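DNA-dependent metalloprotease SPRTN (Homo sapiens, PDB 6MDX) cleaves proteins covalently cross-linked to DNA during DNA synthesis, acting as a DNA-dependent zinc metalloprotease that protects genome integrity. Local coordinates at residues E38-V43 with S60-E65. Residues are numbered along the deposited sequence; the frame is centred on the assembly and turned at random.
Sequences EVKWSV and SIRLSE
The parallel strand pair of the SprT-like protease domain brings Glu38–Ser42 of the edge strand alongside Ser60–Ser64 of the central one, the segment axes 31° apart. Five backbone hydrogen bonds define the parallel register, alternating in direction from Ile61 N to Glu38 O (2.8 Å) as far as Glu65 N to Ser42 O (3.0 Å). On the face bearing Glu38, Lys40 and Arg62, the arginine's bend at chi2 (-63°) carries its guanidinium across to strand 38-42, beside Glu38. NH1 of Arg62 gives a salt bridge to OE2 of Glu38 (2.8 Å); OE2 lies in the guanidinium plane, whereas NH1 meets the carboxylate from above its plane, the two planes standing 76° apart. NH2 of Arg62 adds only a weak bond to that oxygen but donates to Ile61 O at 2.9 Å, so this carbonyl, which also accepts from Lys40 N, is gripped twice. Lys40 runs beside the arginine, with CD over the guanidinium centre. A leucine in place of Arg62 would probably leave the Glu38 carboxylate without its charge partner and strip Ile61 O of its second donor. On the other face, CG2 of Val39 meets CG2 of Ile61 (3.7 Å), and Trp41 CE3 packs on Leu63 CB (4.0 Å), also reaching Glu65 CA where helix 65-68 starts. This apolar face packs on helix 18-29 through Leu18 and Phe22, and on the zinc-binding helix 73-91, where Ile61 touches the active-site Glu83. Tyr151 touches Arg62 and Ser42 on the polar face, and strand 50-54 pairs antiparallel with the far side of 59-64.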
loop_
_atom_site.group_PDB
_atom_site.type_symbol
_atom_site.label_atom_id
_atom_site.label_comp_id
_atom_site.label_asym_id
_atom_site.label_seq_id
_atom_site.Cartn_x
_atom_site.Cartn_y
_atom_site.Cartn_z
ATOM N N GLU A 38 12.578 1.854 1.068
ATOM C CA GLU A 38 12.851 0.427 0.937
ATOM C C GLU A 38 11.570 -0.245 0.415
ATOM O O GLU A 38 10.570 -0.119 1.081
ATOM C CB GLU A 38 13.158 -0.120 2.330
ATOM C CG GLU A 38 13.254 -1.642 2.370
ATOM C CD GLU A 38 13.257 -2.211 3.777
ATOM O OE1 GLU A 38 14.156 -3.062 4.072
ATOM O OE2 GLU A 38 12.393 -1.801 4.596
ATOM N N VAL A 39 11.620 -0.911 -0.721
ATOM C CA VAL A 39 10.460 -1.645 -1.217
ATOM C C VAL A 39 10.809 -3.132 -1.247
ATOM O O VAL A 39 11.863 -3.532 -1.717
ATOM C CB VAL A 39 9.976 -1.193 -2.606
ATOM C CG1 VAL A 39 10.900 -1.617 -3.747
ATOM C CG2 VAL A 39 8.580 -1.734 -2.860
ATOM N N LYS A 40 9.916 -3.975 -0.710
ATOM C CA LYS A 40 10.118 -5.418 -0.716
ATOM C C LYS A 40 8.795 -6.151 -0.931
ATOM O O LYS A 40 7.747 -5.616 -0.569
ATOM C CB LYS A 40 10.739 -5.896 0.599
ATOM C CG LYS A 40 12.148 -5.360 0.848
ATOM C CD LYS A 40 12.736 -5.784 2.151
ATOM C CE LYS A 40 14.196 -5.353 2.281
ATOM N NZ LYS A 40 15.111 -6.126 1.407
ATOM N N TRP A 41 8.901 -7.380 -1.468
ATOM C CA TRP A 41 7.842 -8.336 -1.424
ATOM C C TRP A 41 7.651 -8.807 0.005
ATOM O O TRP A 41 8.598 -8.916 0.797
ATOM C CB TRP A 41 8.132 -9.534 -2.294
ATOM C CG TRP A 41 8.121 -9.296 -3.766
ATOM C CD1 TRP A 41 9.212 -9.231 -4.595
ATOM C CD2 TRP A 41 6.978 -9.147 -4.614
ATOM N NE1 TRP A 41 8.816 -9.055 -5.895
ATOM C CE2 TRP A 41 7.452 -8.994 -5.934
ATOM C CE3 TRP A 41 5.605 -9.079 -4.383
ATOM C CZ2 TRP A 41 6.587 -8.778 -6.998
ATOM C CZ3 TRP A 41 4.746 -8.949 -5.444
ATOM C CH2 TRP A 41 5.237 -8.771 -6.732
ATOM N N SER A 42 6.377 -9.104 0.311
ATOM C CA SER A 42 6.006 -9.850 1.513
ATOM C C SER A 42 5.408 -11.186 1.067
ATOM O O SER A 42 4.445 -11.197 0.323
ATOM C CB SER A 42 5.076 -9.060 2.350
ATOM O OG SER A 42 4.567 -9.913 3.374
ATOM N N VAL A 43 5.933 -12.315 1.535
ATOM C CA VAL A 43 5.394 -13.600 1.034
ATOM C C VAL A 43 4.180 -14.030 1.863
ATOM O O VAL A 43 3.383 -14.825 1.349
ATOM C CB VAL A 43 6.449 -14.723 0.960
ATOM C CG1 VAL A 43 7.653 -14.306 0.134
ATOM C CG2 VAL A 43 6.855 -15.206 2.342
ATOM N N SER A 60 9.088 2.460 4.391
ATOM C CA SER A 60 9.169 1.161 3.794
ATOM C C SER A 60 7.847 0.858 3.087
ATOM O O SER A 60 6.791 1.266 3.574
ATOM C CB SER A 60 9.484 0.091 4.803
ATOM O OG SER A 60 8.640 0.207 5.934
ATOM N N ILE A 61 7.961 0.198 1.941
ATOM C CA ILE A 61 6.816 -0.262 1.183
ATOM C C ILE A 61 6.906 -1.787 1.143
ATOM O O ILE A 61 7.915 -2.400 0.797
ATOM C CB ILE A 61 6.782 0.348 -0.221
ATOM C CG1 ILE A 61 6.611 1.865 -0.129
ATOM C CG2 ILE A 61 5.709 -0.300 -1.080
ATOM C CD1 ILE A 61 6.786 2.542 -1.475
ATOM N N ARG A 62 5.742 -2.442 1.308
ATOM C CA ARG A 62 5.660 -3.890 1.074
ATOM C C ARG A 62 4.526 -4.213 0.103
ATOM O O ARG A 62 3.429 -3.594 0.229
ATOM C CB ARG A 62 5.365 -4.616 2.386
ATOM C CG ARG A 62 6.459 -4.445 3.430
ATOM C CD ARG A 62 7.771 -5.052 2.961
ATOM N NE ARG A 62 8.817 -4.860 3.958
ATOM C CZ ARG A 62 9.760 -3.930 3.917
ATOM N NH1 ARG A 62 10.627 -3.895 4.921
ATOM N NH2 ARG A 62 9.854 -3.049 2.907
ATOM N N LEU A 63 4.777 -5.162 -0.791
ATOM C CA LEU A 63 3.791 -5.647 -1.732
ATOM C C LEU A 63 3.500 -7.121 -1.488
ATOM O O LEU A 63 4.416 -7.896 -1.266
ATOM C CB LEU A 63 4.347 -5.463 -3.137
ATOM C CG LEU A 63 4.590 -3.998 -3.496
ATOM C CD1 LEU A 63 5.275 -3.924 -4.817
ATOM C CD2 LEU A 63 3.269 -3.220 -3.539
ATOM N N SER A 64 2.234 -7.497 -1.593
ATOM C CA SER A 64 1.791 -8.883 -1.351
ATOM C C SER A 64 2.141 -9.792 -2.525
ATOM O O SER A 64 1.537 -9.749 -3.580
ATOM C CB SER A 64 0.310 -8.900 -1.077
ATOM O OG SER A 64 -0.142 -10.245 -0.969
ATOM N N GLU A 65 3.062 -10.729 -2.297
ATOM C CA GLU A 65 3.326 -11.737 -3.275
ATOM C C GLU A 65 2.086 -12.614 -3.458
ATOM O O GLU A 65 1.690 -12.882 -4.577
ATOM C CB GLU A 65 4.556 -12.538 -2.874
ATOM C CG GLU A 65 5.126 -13.359 -4.000
ATOM C CD GLU A 65 6.271 -14.252 -3.547
ATOM O OE1 GLU A 65 7.425 -13.763 -3.496
ATOM O OE2 GLU A 65 5.993 -15.418 -3.187
#